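Local coordinates for protein putative alpha-L-fucosidase (Bacteroides thetaiotaomicron VPI-5482, PDB 3GZA) that probably hydrolyses alpha-L-fucosidic bonds, as a glycosyl hydrolase of family 29 with a TIM-barrel domain followed by a beta-sandwich, at residues A[390-395]-A[416-421]; A[358-363]-A[437-442]; A[28-33]-A[84-89]; A[80-85]-A[126-131]. One frame throughout, in Å; residues are numbered along the deposited sequence. Where two conformers were deposited one is given.

Contact 1: residues A[390-395]-A[416-421]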
# COMPACT_ATOMS: atom_id res chain seq x y z
N ALA A 390 -30.97 -28.14 -48.98
CA ALA A 390 -29.98 -28.84 -49.78
C ALA A 390 -30.70 -29.51 -50.93
O ALA A 390 -31.80 -30.06 -50.75
CB ALA A 390 -29.25 -29.88 -48.94
N LYS A 391 -30.11 -29.42 -52.12
CA LYS A 391 -30.68 -30.09 -53.30
C LYS A 391 -30.09 -31.49 -53.33
O LYS A 391 -28.92 -31.67 -53.65
CB LYS A 391 -30.37 -29.32 -54.59
CG LYS A 391 -31.04 -29.91 -55.82
CD LYS A 391 -30.66 -29.19 -57.11
CE LYS A 391 -31.63 -28.08 -57.49
NZ LYS A 391 -32.86 -28.62 -58.14
N VAL A 392 -30.94 -32.47 -53.00
CA VAL A 392 -30.55 -33.86 -52.84
C VAL A 392 -31.38 -34.71 -53.81
O VAL A 392 -32.62 -34.73 -53.75
CB VAL A 392 -30.77 -34.31 -51.39
CG1 VAL A 392 -30.41 -35.77 -51.22
CG2 VAL A 392 -29.99 -33.42 -50.42
N ASN A 393 -30.70 -35.38 -54.74
CA ASN A 393 -31.36 -36.14 -55.79
C ASN A 393 -32.32 -35.28 -56.61
O ASN A 393 -33.41 -35.73 -56.98
CB ASN A 393 -32.07 -37.37 -55.23
CG ASN A 393 -31.12 -38.32 -54.57
OD1 ASN A 393 -30.09 -38.68 -55.15
ND2 ASN A 393 -31.45 -38.76 -53.36
N GLY A 394 -31.89 -34.05 -56.87
CA GLY A 394 -32.66 -33.08 -57.64
C GLY A 394 -33.84 -32.43 -56.93
O GLY A 394 -34.59 -31.67 -57.55
N LYS A 395 -34.00 -32.70 -55.63
CA LYS A 395 -35.11 -32.14 -54.87
C LYS A 395 -34.59 -31.43 -53.66
O LYS A 395 -33.74 -31.95 -52.95
CB LYS A 395 -36.07 -33.25 -54.43
N VAL A 416 -25.62 -34.70 -46.02
CA VAL A 416 -26.43 -35.03 -47.18
C VAL A 416 -25.55 -34.94 -48.42
O VAL A 416 -24.56 -34.22 -48.42
CB VAL A 416 -27.65 -34.06 -47.35
CG1 VAL A 416 -28.64 -34.24 -46.22
CG2 VAL A 416 -27.18 -32.61 -47.47
N GLU A 417 -25.90 -35.72 -49.44
CA GLU A 417 -25.21 -35.69 -50.71
C GLU A 417 -26.00 -34.70 -51.53
O GLU A 417 -27.14 -34.98 -51.93
CB GLU A 417 -25.22 -37.07 -51.38
CG GLU A 417 -24.42 -38.10 -50.62
CD GLU A 417 -22.95 -37.74 -50.55
OE1 GLU A 417 -22.34 -37.44 -51.61
OE2 GLU A 417 -22.39 -37.75 -49.44
N ALA A 418 -25.38 -33.56 -51.80
CA ALA A 418 -26.07 -32.44 -52.40
C ALA A 418 -25.37 -31.86 -53.61
O ALA A 418 -24.16 -31.96 -53.73
CB ALA A 418 -26.24 -31.31 -51.30
N THR A 419 -26.13 -31.22 -54.48
CA THR A 419 -25.54 -30.50 -55.61
C THR A 419 -25.59 -28.98 -55.37
O THR A 419 -24.95 -28.22 -56.08
CB THR A 419 -26.23 -30.86 -56.91
OG1 THR A 419 -27.64 -30.61 -56.80
CG2 THR A 419 -26.00 -32.34 -57.24
N ALA A 420 -26.33 -28.54 -54.36
CA ALA A 420 -26.46 -27.14 -54.10
C ALA A 420 -27.09 -26.93 -52.75
O ALA A 420 -27.72 -27.82 -52.22
CB ALA A 420 -27.31 -26.49 -55.21
N LEU A 421 -26.82 -25.77 -52.15
CA LEU A 421 -27.48 -25.35 -50.91
C LEU A 421 -28.20 -24.05 -51.20
O LEU A 421 -27.80 -23.29 -52.09
CB LEU A 421 -26.49 -25.09 -49.79
CG LEU A 421 -25.77 -26.27 -49.17
CD1 LEU A 421 -25.04 -25.77 -47.95
CD2 LEU A 421 -26.72 -27.39 -48.79
O HOH W 1 -29.26 -33.05 -56.37
O HOH W 2 -27.82 -34.76 -54.95

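Contact 2: residues A[358-363]-A[437-442]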
# COMPACT_ATOMS: atom_id res chain seq x y z
N LEU A 358 -30.07 -16.88 -51.52
CA LEU A 358 -28.75 -17.14 -52.11
C LEU A 358 -28.63 -18.63 -52.34
O LEU A 358 -28.87 -19.43 -51.44
CB LEU A 358 -27.61 -16.67 -51.21
CG LEU A 358 -27.38 -15.17 -51.11
CD1 LEU A 358 -26.39 -14.85 -50.01
CD2 LEU A 358 -26.91 -14.61 -52.45
N THR A 359 -28.31 -19.00 -53.58
CA THR A 359 -28.15 -20.40 -53.94
C THR A 359 -26.66 -20.67 -54.14
O THR A 359 -25.99 -19.97 -54.91
CB THR A 359 -28.92 -20.74 -55.22
OG1 THR A 359 -30.33 -20.58 -55.01
CG2 THR A 359 -28.66 -22.18 -55.65
N LEU A 360 -26.17 -21.69 -53.44
CA LEU A 360 -24.79 -22.10 -53.52
C LEU A 360 -24.68 -23.39 -54.35
O LEU A 360 -25.12 -24.44 -53.93
CB LEU A 360 -24.26 -22.29 -52.09
CG LEU A 360 -22.78 -22.57 -51.87
CD1 LEU A 360 -21.94 -21.45 -52.44
CD2 LEU A 360 -22.52 -22.75 -50.39
N LYS A 361 -24.13 -23.27 -55.56
CA LYS A 361 -23.92 -24.44 -56.40
C LYS A 361 -22.64 -25.08 -55.88
O LYS A 361 -21.68 -24.37 -55.53
CB LYS A 361 -23.80 -24.05 -57.87
CG LYS A 361 -25.09 -23.53 -58.48
N LEU A 362 -22.62 -26.41 -55.77
CA LEU A 362 -21.45 -27.08 -55.21
C LEU A 362 -20.43 -27.58 -56.25
O LEU A 362 -19.32 -27.98 -55.86
CB LEU A 362 -21.86 -28.23 -54.28
CG LEU A 362 -22.69 -27.85 -53.07
CD1 LEU A 362 -22.88 -29.07 -52.22
CD2 LEU A 362 -22.03 -26.72 -52.28
N GLY A 363 -20.78 -27.55 -57.53
CA GLY A 363 -19.87 -27.98 -58.59
C GLY A 363 -20.06 -29.44 -58.99
O GLY A 363 -19.93 -29.80 -60.17
N PHE A 437 -21.99 -16.94 -47.29
CA PHE A 437 -22.85 -18.12 -47.19
C PHE A 437 -21.95 -19.21 -47.78
O PHE A 437 -21.64 -19.19 -48.97
CB PHE A 437 -24.21 -17.99 -47.87
CG PHE A 437 -24.98 -19.28 -47.93
CD1 PHE A 437 -25.09 -20.11 -46.82
CD2 PHE A 437 -25.63 -19.67 -49.10
CE1 PHE A 437 -25.80 -21.28 -46.87
CE2 PHE A 437 -26.36 -20.85 -49.15
CZ PHE A 437 -26.42 -21.67 -48.03
N SER A 438 -21.47 -20.10 -46.92
CA SER A 438 -20.48 -21.12 -47.31
C SER A 438 -20.86 -22.51 -46.84
O SER A 438 -21.47 -22.66 -45.81
CB SER A 438 -19.12 -20.80 -46.70
OG SER A 438 -18.59 -19.58 -47.17
N ALA A 439 -20.43 -23.52 -47.59
CA ALA A 439 -20.71 -24.93 -47.27
C ALA A 439 -19.42 -25.67 -46.99
O ALA A 439 -18.39 -25.39 -47.62
CB ALA A 439 -21.45 -25.60 -48.42
N TYR A 440 -19.51 -26.63 -46.06
CA TYR A 440 -18.39 -27.46 -45.66
C TYR A 440 -18.76 -28.90 -45.46
O TYR A 440 -19.90 -29.22 -45.18
CB TYR A 440 -17.81 -26.99 -44.31
CG TYR A 440 -17.45 -25.54 -44.29
CD1 TYR A 440 -18.39 -24.60 -44.01
CD2 TYR A 440 -16.15 -25.12 -44.55
CE1 TYR A 440 -18.06 -23.27 -44.04
CE2 TYR A 440 -15.81 -23.82 -44.56
CZ TYR A 440 -16.78 -22.89 -44.32
OH TYR A 440 -16.47 -21.55 -44.34
N SER A 441 -17.77 -29.77 -45.61
CA SER A 441 -17.92 -31.18 -45.29
C SER A 441 -16.87 -31.47 -44.23
O SER A 441 -15.68 -31.37 -44.50
CB SER A 441 -17.73 -32.08 -46.50
OG SER A 441 -18.09 -33.38 -46.13
N VAL A 442 -17.31 -31.81 -43.03
CA VAL A 442 -16.40 -32.06 -41.93
C VAL A 442 -16.67 -33.41 -41.30
O VAL A 442 -17.78 -33.71 -40.91
CB VAL A 442 -16.53 -30.95 -40.85
CG1 VAL A 442 -15.63 -31.23 -39.62
CG2 VAL A 442 -16.21 -29.59 -41.46

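Contact 3: residues A[28-33]-A[84-89]. With NA (sodium ion), chain G.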
# COMPACT_ATOMS: atom_id res chain seq x y z
N TYR A 28 -3.32 -13.09 -13.38
CA TYR A 28 -2.07 -13.23 -12.68
C TYR A 28 -2.11 -12.29 -11.48
O TYR A 28 -2.49 -11.12 -11.64
CB TYR A 28 -0.95 -12.89 -13.65
CG TYR A 28 0.39 -13.59 -13.48
CD1 TYR A 28 0.42 -14.95 -13.36
CD2 TYR A 28 1.56 -12.88 -13.52
CE1 TYR A 28 1.62 -15.62 -13.30
CE2 TYR A 28 2.77 -13.53 -13.44
CZ TYR A 28 2.78 -14.88 -13.37
OH TYR A 28 3.96 -15.58 -13.35
N ASP A 29 -1.84 -12.80 -10.31
CA ASP A 29 -1.81 -12.03 -9.09
C ASP A 29 -0.93 -12.79 -8.11
O ASP A 29 -0.45 -13.88 -8.40
CB ASP A 29 -3.26 -11.79 -8.60
CG ASP A 29 -3.41 -10.62 -7.61
OD1 ASP A 29 -2.39 -10.18 -6.97
OD2 ASP A 29 -4.57 -10.16 -7.47
N LEU A 30 -0.72 -12.20 -6.91
CA LEU A 30 0.28 -12.75 -5.98
C LEU A 30 0.08 -14.19 -5.55
O LEU A 30 1.05 -14.94 -5.34
CB LEU A 30 0.35 -11.84 -4.74
CG LEU A 30 0.75 -10.39 -4.99
CD1 LEU A 30 0.45 -9.55 -3.72
CD2 LEU A 30 2.24 -10.26 -5.43
N HIS A 31 -1.16 -14.60 -5.38
CA HIS A 31 -1.50 -15.92 -4.88
C HIS A 31 -1.18 -17.03 -5.88
O HIS A 31 -1.21 -18.20 -5.49
CB HIS A 31 -2.97 -16.00 -4.46
CG HIS A 31 -3.93 -15.58 -5.52
ND1 HIS A 31 -4.26 -16.38 -6.60
CD2 HIS A 31 -4.56 -14.40 -5.71
CE1 HIS A 31 -5.11 -15.72 -7.37
NE2 HIS A 31 -5.31 -14.52 -6.86
N VAL A 32 -0.89 -16.71 -7.15
CA VAL A 32 -0.42 -17.75 -8.06
C VAL A 32 0.87 -18.42 -7.55
O VAL A 32 1.16 -19.60 -7.85
CB VAL A 32 -0.20 -17.16 -9.46
CG1 VAL A 32 0.62 -18.09 -10.35
CG2 VAL A 32 -1.55 -16.77 -10.10
N PHE A 33 1.62 -17.71 -6.68
CA PHE A 33 2.93 -18.15 -6.21
C PHE A 33 2.91 -18.76 -4.82
O PHE A 33 4.02 -19.07 -4.25
CB PHE A 33 3.87 -16.94 -6.23
CG PHE A 33 4.04 -16.31 -7.58
CD1 PHE A 33 3.08 -15.42 -8.07
CD2 PHE A 33 5.18 -16.61 -8.34
CE1 PHE A 33 3.25 -14.84 -9.33
CE2 PHE A 33 5.37 -16.08 -9.58
CZ PHE A 33 4.42 -15.20 -10.08
N THR A 84 -6.21 -8.72 -4.81
CA THR A 84 -5.29 -8.48 -3.68
C THR A 84 -4.99 -7.00 -3.50
O THR A 84 -4.53 -6.59 -2.45
CB THR A 84 -3.95 -9.20 -3.82
OG1 THR A 84 -3.18 -8.61 -4.89
CG2 THR A 84 -4.14 -10.73 -4.03
N GLY A 85 -5.22 -6.25 -4.57
CA GLY A 85 -4.83 -4.86 -4.67
C GLY A 85 -3.50 -4.66 -5.36
O GLY A 85 -3.19 -3.50 -5.63
N PHE A 86 -2.72 -5.72 -5.62
CA PHE A 86 -1.41 -5.59 -6.19
C PHE A 86 -1.52 -5.27 -7.64
O PHE A 86 -2.31 -5.89 -8.35
CB PHE A 86 -0.70 -6.91 -6.07
CG PHE A 86 0.77 -6.84 -6.41
CD1 PHE A 86 1.66 -6.21 -5.55
CD2 PHE A 86 1.24 -7.41 -7.56
CE1 PHE A 86 3.00 -6.17 -5.80
CE2 PHE A 86 2.60 -7.36 -7.84
CZ PHE A 86 3.47 -6.73 -6.96
N GLY A 87 -0.68 -4.38 -8.12
CA GLY A 87 -0.68 -4.00 -9.50
C GLY A 87 0.55 -4.41 -10.30
O GLY A 87 1.67 -4.21 -9.87
N LEU A 88 0.33 -4.97 -11.48
CA LEU A 88 1.39 -5.50 -12.34
C LEU A 88 2.03 -4.46 -13.27
O LEU A 88 2.42 -4.77 -14.40
CB LEU A 88 0.87 -6.69 -13.16
CG LEU A 88 0.29 -7.85 -12.34
CD1 LEU A 88 -0.05 -9.00 -13.32
CD2 LEU A 88 1.26 -8.30 -11.26
N TRP A 89 2.21 -3.24 -12.79
CA TRP A 89 2.83 -2.18 -13.57
C TRP A 89 3.60 -1.26 -12.62
O TRP A 89 3.49 -1.39 -11.39
CB TRP A 89 1.83 -1.42 -14.46
CG TRP A 89 0.92 -0.41 -13.80
CD1 TRP A 89 1.04 0.94 -13.87
CD2 TRP A 89 -0.26 -0.66 -13.00
NE1 TRP A 89 0.01 1.54 -13.20
CE2 TRP A 89 -0.80 0.58 -12.67
CE3 TRP A 89 -0.94 -1.81 -12.62
CZ2 TRP A 89 -1.94 0.70 -11.86
CZ3 TRP A 89 -2.12 -1.69 -11.84
CH2 TRP A 89 -2.58 -0.44 -11.48
NA NA G . -2.42 -20.25 -5.42
O HOH W 3 -2.12 -8.65 -9.75
O HOH W 4 -4.60 -7.33 -7.48
O HOH W 5 -3.80 -19.22 -7.18
O HOH W 6 -1.26 -21.10 -7.34
O HOH W 7 -4.03 -19.46 -3.59

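Contact 4: residues A[80-85]-A[126-131]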
# COMPACT_ATOMS: atom_id res chain seq x y z
N ALA A 80 -4.30 -6.24 -14.73
CA ALA A 80 -3.39 -5.32 -14.09
C ALA A 80 -3.52 -5.34 -12.59
O ALA A 80 -2.53 -5.20 -11.87
CB ALA A 80 -3.61 -3.91 -14.62
N THR A 81 -4.76 -5.43 -12.13
CA THR A 81 -5.10 -5.74 -10.72
C THR A 81 -6.28 -6.73 -10.76
O THR A 81 -6.94 -6.92 -11.80
CB THR A 81 -5.61 -4.58 -9.89
OG1 THR A 81 -6.86 -4.07 -10.45
CG2 THR A 81 -4.56 -3.44 -9.80
N HIS A 82 -6.52 -7.37 -9.61
CA HIS A 82 -7.58 -8.33 -9.48
C HIS A 82 -8.22 -8.13 -8.12
O HIS A 82 -9.04 -7.22 -7.97
CB HIS A 82 -7.15 -9.74 -9.86
CG HIS A 82 -8.28 -10.70 -9.91
ND1 HIS A 82 -8.53 -11.59 -8.89
CD2 HIS A 82 -9.25 -10.90 -10.83
CE1 HIS A 82 -9.61 -12.30 -9.19
NE2 HIS A 82 -10.08 -11.89 -10.36
N GLU A 83 -7.87 -8.94 -7.10
CA GLU A 83 -8.46 -8.85 -5.79
C GLU A 83 -7.51 -8.50 -4.66
O GLU A 83 -7.95 -8.02 -3.64
CB GLU A 83 -9.12 -10.18 -5.42
CG GLU A 83 -10.35 -10.54 -6.28
CD GLU A 83 -10.75 -12.00 -6.19
OE1 GLU A 83 -9.92 -12.85 -5.77
OE2 GLU A 83 -11.87 -12.31 -6.62
N THR A 84 -6.21 -8.72 -4.81
CA THR A 84 -5.29 -8.48 -3.68
C THR A 84 -4.99 -7.00 -3.50
O THR A 84 -4.53 -6.59 -2.45
CB THR A 84 -3.95 -9.20 -3.82
OG1 THR A 84 -3.18 -8.61 -4.89
CG2 THR A 84 -4.14 -10.73 -4.03
N GLY A 85 -5.22 -6.25 -4.57
CA GLY A 85 -4.83 -4.86 -4.67
C GLY A 85 -3.50 -4.66 -5.36
O GLY A 85 -3.19 -3.50 -5.63
N GLY A 126 -5.61 -5.50 -24.46
CA GLY A 126 -6.53 -4.87 -23.54
C GLY A 126 -6.06 -5.03 -22.11
O GLY A 126 -5.20 -5.81 -21.82
N ILE A 127 -6.70 -4.29 -21.20
CA ILE A 127 -6.31 -4.32 -19.78
C ILE A 127 -7.53 -4.55 -18.91
O ILE A 127 -8.58 -3.91 -19.11
CB ILE A 127 -5.58 -3.04 -19.38
CG1 ILE A 127 -4.24 -2.87 -20.16
CG2 ILE A 127 -5.25 -3.13 -17.89
CD1 ILE A 127 -3.49 -1.55 -19.94
N TYR A 128 -7.41 -5.47 -17.98
CA TYR A 128 -8.44 -5.75 -16.99
C TYR A 128 -8.00 -5.11 -15.68
O TYR A 128 -6.82 -5.21 -15.26
CB TYR A 128 -8.57 -7.27 -16.86
CG TYR A 128 -9.43 -7.91 -15.79
CD1 TYR A 128 -9.16 -7.77 -14.44
CD2 TYR A 128 -10.50 -8.71 -16.16
CE1 TYR A 128 -9.94 -8.39 -13.49
CE2 TYR A 128 -11.26 -9.35 -15.22
CZ TYR A 128 -10.98 -9.18 -13.87
OH TYR A 128 -11.73 -9.86 -12.93
N ILE A 129 -8.95 -4.49 -15.01
CA ILE A 129 -8.66 -3.78 -13.76
C ILE A 129 -9.72 -4.21 -12.75
O ILE A 129 -10.91 -4.00 -12.97
CB ILE A 129 -8.75 -2.24 -13.99
CG1 ILE A 129 -7.85 -1.82 -15.15
CG2 ILE A 129 -8.34 -1.50 -12.68
CD1 ILE A 129 -8.01 -0.33 -15.55
N GLY A 130 -9.27 -4.74 -11.62
CA GLY A 130 -10.17 -5.13 -10.54
C GLY A 130 -10.18 -4.04 -9.49
O GLY A 130 -9.15 -3.76 -8.84
N ILE A 131 -11.30 -3.35 -9.34
CA ILE A 131 -11.50 -2.30 -8.32
C ILE A 131 -12.58 -2.68 -7.31
O ILE A 131 -12.80 -1.97 -6.33
CB ILE A 131 -11.90 -0.93 -8.96
CG1 ILE A 131 -13.28 -0.96 -9.64
CG2 ILE A 131 -10.86 -0.47 -9.95
CD1 ILE A 131 -13.70 0.39 -10.04

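Contact 1: residues A[390-395]-A[416-421]
Two backbone hydrogen bonds join K391 to the chain around T419. K391 N donates a hydrogen bond to A420 O over 2.9 Å, almost straight at 175°. T419 N donates to K391 O. A418 CA also lies 3.2 Å from K391 O, as a CA-H...O contact. The two bonds lie at the corner at T419, between strands that belong to different sheets.

Apolar contacts lie beside these bonds. A390 CB meets L421 CD2 at 3.6 Å and also touches V416 CG2 and A418 CB. V392 and V416 cross at about a right angle, with V392 CG2 3.9 Å from V416 CB. V392 CG1 is anti to its backbone N (chi1 179°) and rests 3.4 Å from E417 O. On the other side of the strand, the chain of K391 passes T419 OG1, with CD nearest, at 3.4 Å.

Two waters fill in at the type I' turn from V392 to K395. One accepts from G394 N and bonds T419 OG1 and, weakly, K391 O. The other accepts from N393 N and donates to E417 O.

L421 extends the apolar side to F437 and A439 of the other sheet. The chemistry implies a corner of the F5/8 type C beta-sandwich fixed by main-chain bonds. A390, A418 and L421 are buried there, V392 and V416 lie nearer the edge, and the hairpin turn is hydrated.

Contact 2: residues A[358-363]-A[437-442]
F437 CG stands anti to its backbone N (chi1 171°), and the ring packs on L358 and L360. L360 CG is also anti to its own N (chi1 -173°), and its CB points toward 437-440. L360 has two conformers, and its contacts are given for one of them. The two strands belong to different sheets of a beta-sandwich. The axes of 358-362 and 437-440 come within 8.2 Å and their directions differ by 33°. The space between them is filled mainly by side chains.

The F437 ring meets both leucines through its CD2-CE2 side. CE2 lies 3.9 Å from L360 CB, and CD2 is 4.2 Å from L358 CB. L360 CD2 lies over one face of the ring. L358 O comes obliquely, 3.7 Å from F437 CE2.

Further along, L360 CD2 touches A439 CB at 3.6 Å and is equally near A439 N. L362 CD2 reaches A439 CB at 4.1 Å.

L421 and L423 of strand 420-428 also pack on F437, and I351 of strand 349-353 touches both F437 and L360. An alanine in place of F437 would probably open a gap between the sheets and leave L360 CB and L358 CB without the ring they pack on. The side-chain contacts are apolar, and no polar pairing joins the two segments. Through F437, L358 and L362, the sandwich sheets meet here by hydrophobic packing.

Contact 3: residues A[28-33]-A[84-89]
D29 and T84 reach toward each other, tip to tip, at the tight end of the contact. T84 OG1 donates to D29 OD1 over 2.7 Å, on the syn lone pair. L30 N meets the same oxygen from the anti side at 2.6 Å, 25° out of the carboxylate plane. Two donors thus grip OD1 and hold the group in place. T84 OG1 also accepts from F86 N, forming an ST turn. T84 N adds a weak bond to D29 OD2. L30 CD2 sits over the centre of the F86 ring, 3.7 Å from the centroid, as a CH-pi contact.

The other part is looser and bridged by water. L88 CD1 rests 3.6 Å from Y28 O and 4.0 Å from Y28 CB. One water donates to both Y28 O and F86 O, and another to D29 OD2 and F86 O.

In the 3-10 segment 30-33, H31 O binds the sodium ion at 2.4 Å. D34 and I36 bind the same ion, with three waters. H31 ND1 bonds one of these waters. The pairing is of two loops that follow parallel strands 22-26 and 75-79 of the TIM barrel, next to a sodium site.

Contact 4: residues A[80-85]-A[126-131]
A80 N donates to Y128 O over 2.8 Å, continuing the pairing of neighbouring parallel strands 75-79 and 124-129 in the TIM barrel. The chain after strand 75-79 thus still runs beside its neighbour.

The next step is at G130 N. It donates to T81 OG1 at 2.8 Å and weakly to T81 O. T81 OG1 stands between its own N and carbonyl carbon (chi1 62°), facing the G130 peptide. The hydroxyl also lies 3.7 Å from I129 CG2. A80 CB packs on I127 CG2 at 3.7 Å. A side chain on G130 would run into H82 O, and G130 CA already makes a CA-H...O contact with that oxygen.

H82 and Y128 meet rim to rim, with ring planes 25° apart. Y128 OH lies at the edge of the imidazole, 3.4 Å from H82 CD2. Y128 CE1 is close as well, 3.7 Å from H82 CD2. T81 O lies in the plane of the tyrosine ring, at its edge beside CD1. An alanine in place of Y128 would probably leave the H82 edge without its phenol neighbour and open a gap beside T81 O.

Outside this shell, F284 meets H82 edge-to-face, H27 meets Y128 in the same way, and W180 also meets the Y128 ring. V77 and T79 touch Y128 from strand 75-79, and L169 of helix 148-171 covers A80 and I129. Just past G130, I131 O accepts a hydrogen bond from Y158 OH.

In the fold
From the N terminus, the chain leaves strand 22-26 and enters 28-33. Contact 3 closes the first loop when 84-89 comes back to it. Contact 4 opens at 80-85, just before that closure, and closes at 126-131, so these two overlap along the chain and share T84 and G85. L88 N probably bonds A80 O between them. Together they tie three successive barrel strands and their following loops. Much later, contact 2 opens at 358-363 and closes near the C terminus at 437-442. Contact 1 falls wholly within that span. Contact 2 joins the two sandwich sheets, and contact 1 secures a corner between them. The two pairs lie far apart, with contacts 2 and 4 about 45 Å between centres.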